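Local coordinates for protein TCR beta chain (Gallus gallus, PDB 6LIR) that pairs with the TCR alpha chain to form the alpha-beta T-cell receptor, which in this family recognises antigen presented by MHC molecules, at the interface of chains B and A. Numbering follows the deposited sequence. Chains: chain A, TCR beta chain; chain B, TCR alpha chain.

The interface of chains B and A. Residues chain B 120, 132, 134, 168, 170; chain A 126-127, 130, 138, 140, 184, 186.
Beta-sheets of the two immunoglobulin constant domains pack face to face here, the pairing that joins the alpha and beta chains of a T-cell receptor: B:Leu120, B:Leu132 and B:Leu168 lie against the C1-set strands 136-144 and 178-188 of the beta chain. Leucine suits such a sheet face because its forked tip can touch two neighbours at once. B:Leu120 does so: its side chain and that of A:Val140 cross at about a right angle, CD1 lying 3.6 Å from CG2, while its CD2 reaches CB of A:Ser127, in the loop before helix 128-134. In the middle, B:Leu132 has CG anti to the backbone N (chi1 176°), pointing the side chain at the beta chain, and chi2 then turns CD2 to 3.6 Å from CB of A:Thr138. That threonine suits its place by presenting CB and CG2 to the leucine while its hydroxyl turns to A:Glu130. B:Leu168 meets A:Thr138 tip to tip, and its side chain runs antiparallel past that of A:Arg184, CD1 3.9 Å from CB.

Polar groups frame this apolar centre. Each arginine lays aliphatic carbons along B:Leu168 while its guanidinium reaches a polar partner. A:Arg184 bends at chi2 and chi3, bringing NH1 to OG1 of B:Thr170 in a 2.5 Å hydrogen bond that is strongly bent (120° at H), with the hydroxyl tilted from the guanidinium plane. The methyl CG2 of B:Thr170 lies at the edge of that guanidinium and packs on CD of the arginine, so threonine supplies both a polar and an apolar contact.

A:Glu130 crosses B:Leu132 at about a right angle, OE2 3.9 Å from CD2; a long glutamate can reach from helix 128-134 to the sheet with two oxygens to bond. Its OE1 accepts the A:Thr138 hydroxyl OG1 at 2.5 Å through the syn lone pair, and OE2 takes the A:Thr138 backbone N at 3.0 Å from above the carboxylate plane. OE1 also forms a salt bridge with NH2 of A:Arg186 (3.2 Å), with the B:Thr134 methyl CG2 over one guanidinium face, offset toward the rim. An alanine in place of A:Glu130 would probably leave A:Arg186 without its carboxylate mate and the A:Thr138 hydroxyl free to turn beside CD2 of B:Leu132.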
ATOM      1  N   LEU B 120      -4.327  25.068  -5.542  1.00 47.04           N
ATOM      2  CA  LEU B 120      -5.688  24.674  -5.235  1.00 47.01           C
ATOM      3  C   LEU B 120      -6.073  25.199  -3.865  1.00 42.93           C
ATOM      4  O   LEU B 120      -5.234  25.332  -2.968  1.00 43.64           O
ATOM      5  CB  LEU B 120      -5.854  23.148  -5.243  1.00 48.02           C
ATOM      6  CG  LEU B 120      -5.215  22.339  -6.368  1.00 44.17           C
ATOM      7  CD1 LEU B 120      -5.539  20.859  -6.190  1.00 35.82           C
ATOM      8  CD2 LEU B 120      -5.691  22.836  -7.713  1.00 43.05           C
ATOM      9  N   LEU B 132      -0.190  21.428  -6.939  1.00 49.14           N
ATOM     10  CA  LEU B 132      -0.311  20.243  -7.775  1.00 47.52           C
ATOM     11  C   LEU B 132       0.596  20.362  -8.996  1.00 45.37           C
ATOM     12  O   LEU B 132       0.445  21.287  -9.801  1.00 42.29           O
ATOM     13  CB  LEU B 132      -1.767  20.058  -8.198  1.00 42.72           C
ATOM     14  CG  LEU B 132      -2.087  18.910  -9.155  1.00 44.45           C
ATOM     15  CD1 LEU B 132      -1.849  17.528  -8.537  1.00 39.05           C
ATOM     16  CD2 LEU B 132      -3.511  19.024  -9.689  1.00 40.08           C
ATOM     17  N   THR B 134       1.609  18.222 -12.377  1.00 36.97           N
ATOM     18  CA  THR B 134       1.043  17.142 -13.174  1.00 39.03           C
ATOM     19  C   THR B 134       1.832  16.921 -14.458  1.00 40.83           C
ATOM     20  O   THR B 134       2.610  17.774 -14.895  1.00 44.86           O
ATOM     21  CB  THR B 134      -0.420  17.422 -13.555  1.00 38.70           C
ATOM     22  OG1 THR B 134      -0.465  18.424 -14.579  1.00 40.90           O
ATOM     23  CG2 THR B 134      -1.201  17.912 -12.363  1.00 36.60           C
ATOM     24  N   LEU B 168       1.724  12.688 -10.703  1.00 31.91           N
ATOM     25  CA  LEU B 168       1.209  13.801  -9.922  1.00 37.06           C
ATOM     26  C   LEU B 168       2.050  13.921  -8.665  1.00 37.07           C
ATOM     27  O   LEU B 168       2.337  12.917  -8.008  1.00 33.77           O
ATOM     28  CB  LEU B 168      -0.263  13.595  -9.529  1.00 36.49           C
ATOM     29  CG  LEU B 168      -1.287  13.178 -10.584  1.00 36.80           C
ATOM     30  CD1 LEU B 168      -2.597  12.769  -9.917  1.00 32.42           C
ATOM     31  CD2 LEU B 168      -1.516  14.301 -11.578  1.00 37.59           C
ATOM     32  N   THR B 170       2.321  16.515  -5.063  1.00 37.73           N
ATOM     33  CA  THR B 170       1.610  17.535  -4.305  1.00 44.24           C
ATOM     34  C   THR B 170       2.376  17.883  -3.039  1.00 44.30           C
ATOM     35  O   THR B 170       3.111  17.063  -2.490  1.00 41.05           O
ATOM     36  CB  THR B 170       0.196  17.082  -3.891  1.00 43.21           C
ATOM     37  OG1 THR B 170       0.263  15.789  -3.275  1.00 39.58           O
ATOM     38  CG2 THR B 170      -0.738  17.032  -5.088  1.00 40.75           C
TER
ATOM     39  N   PRO A 126     -10.821  21.387  -7.644  1.00 41.31           N
ATOM     40  CA  PRO A 126      -9.874  21.192  -8.743  1.00 46.02           C
ATOM     41  C   PRO A 126      -9.648  22.491  -9.497  1.00 46.67           C
ATOM     42  O   PRO A 126     -10.497  23.387  -9.517  1.00 43.42           O
ATOM     43  CB  PRO A 126     -10.562  20.148  -9.626  1.00 44.49           C
ATOM     44  CG  PRO A 126     -12.012  20.334  -9.349  1.00 45.25           C
ATOM     45  CD  PRO A 126     -12.113  20.729  -7.900  1.00 44.80           C
ATOM     46  N   SER A 127      -8.471  22.593 -10.105  1.00 43.60           N
ATOM     47  CA  SER A 127      -8.092  23.819 -10.793  1.00 44.77           C
ATOM     48  C   SER A 127      -8.875  23.965 -12.090  1.00 41.01           C
ATOM     49  O   SER A 127      -8.906  23.049 -12.917  1.00 38.16           O
ATOM     50  CB  SER A 127      -6.592  23.814 -11.081  1.00 45.01           C
ATOM     51  OG  SER A 127      -6.218  24.939 -11.855  1.00 51.97           O
ATOM     52  N   GLU A 130      -6.315  23.623 -14.922  1.00 43.42           N
ATOM     53  CA  GLU A 130      -6.027  22.236 -15.283  1.00 40.47           C
ATOM     54  C   GLU A 130      -7.140  21.661 -16.152  1.00 38.92           C
ATOM     55  O   GLU A 130      -6.878  21.032 -17.184  1.00 38.16           O
ATOM     56  CB  GLU A 130      -5.837  21.370 -14.032  1.00 39.64           C
ATOM     57  CG  GLU A 130      -5.763  19.865 -14.349  1.00 39.70           C
ATOM     58  CD  GLU A 130      -5.826  18.960 -13.113  1.00 41.12           C
ATOM     59  OE1 GLU A 130      -5.188  17.885 -13.132  1.00 42.26           O
ATOM     60  OE2 GLU A 130      -6.508  19.313 -12.128  1.00 36.00           O
ATOM     61  N   THR A 138      -8.185  17.028 -11.250  1.00 35.75           N
ATOM     62  CA  THR A 138      -7.553  16.298 -10.162  1.00 37.90           C
ATOM     63  C   THR A 138      -8.170  16.772  -8.855  1.00 39.80           C
ATOM     64  O   THR A 138      -8.119  17.964  -8.533  1.00 42.82           O
ATOM     65  CB  THR A 138      -6.039  16.504 -10.148  1.00 38.41           C
ATOM     66  OG1 THR A 138      -5.481  16.111 -11.409  1.00 37.85           O
ATOM     67  CG2 THR A 138      -5.400  15.672  -9.039  1.00 33.02           C
ATOM     68  N   VAL A 140      -7.853  16.551  -4.914  1.00 30.18           N
ATOM     69  CA  VAL A 140      -6.886  16.219  -3.882  1.00 31.68           C
ATOM     70  C   VAL A 140      -7.606  16.200  -2.544  1.00 37.04           C
ATOM     71  O   VAL A 140      -8.148  17.218  -2.098  1.00 37.35           O
ATOM     72  CB  VAL A 140      -5.716  17.211  -3.876  1.00 34.83           C
ATOM     73  CG1 VAL A 140      -4.646  16.749  -2.905  1.00 34.56           C
ATOM     74  CG2 VAL A 140      -5.147  17.349  -5.282  1.00 34.06           C
ATOM     75  N   ARG A 184      -5.084  11.582  -4.384  1.00 37.46           N
ATOM     76  CA  ARG A 184      -5.526  12.292  -5.572  1.00 41.89           C
ATOM     77  C   ARG A 184      -6.406  11.371  -6.400  1.00 41.21           C
ATOM     78  O   ARG A 184      -6.052  10.210  -6.626  1.00 39.05           O
ATOM     79  CB  ARG A 184      -4.331  12.793  -6.388  1.00 38.97           C
ATOM     80  CG  ARG A 184      -3.588  13.933  -5.710  1.00 42.82           C
ATOM     81  CD  ARG A 184      -2.085  13.683  -5.637  1.00 49.30           C
ATOM     82  NE  ARG A 184      -1.763  12.448  -4.936  1.00 48.30           N
ATOM     83  CZ  ARG A 184      -0.768  12.313  -4.064  1.00 44.58           C
ATOM     84  NH1 ARG A 184       0.012  13.342  -3.763  1.00 47.13           N
ATOM     85  NH2 ARG A 184      -0.560  11.142  -3.488  1.00 44.92           N
ATOM     86  N   ARG A 186      -7.894  11.647 -10.128  1.00 37.48           N
ATOM     87  CA  ARG A 186      -7.907  12.383 -11.387  1.00 38.23           C
ATOM     88  C   ARG A 186      -8.974  11.800 -12.303  1.00 40.78           C
ATOM     89  O   ARG A 186      -8.987  10.591 -12.555  1.00 39.75           O
ATOM     90  CB  ARG A 186      -6.538  12.350 -12.071  1.00 35.41           C
ATOM     91  CG  ARG A 186      -6.381  13.441 -13.137  1.00 34.35           C
ATOM     92  CD  ARG A 186      -4.949  13.590 -13.637  1.00 35.84           C
ATOM     93  NE  ARG A 186      -4.730  14.917 -14.223  1.00 35.00           N
ATOM     94  CZ  ARG A 186      -3.715  15.230 -15.024  1.00 39.72           C
ATOM     95  NH1 ARG A 186      -2.816  14.314 -15.351  1.00 37.52           N
ATOM     96  NH2 ARG A 186      -3.600  16.464 -15.503  1.00 38.01           N
TER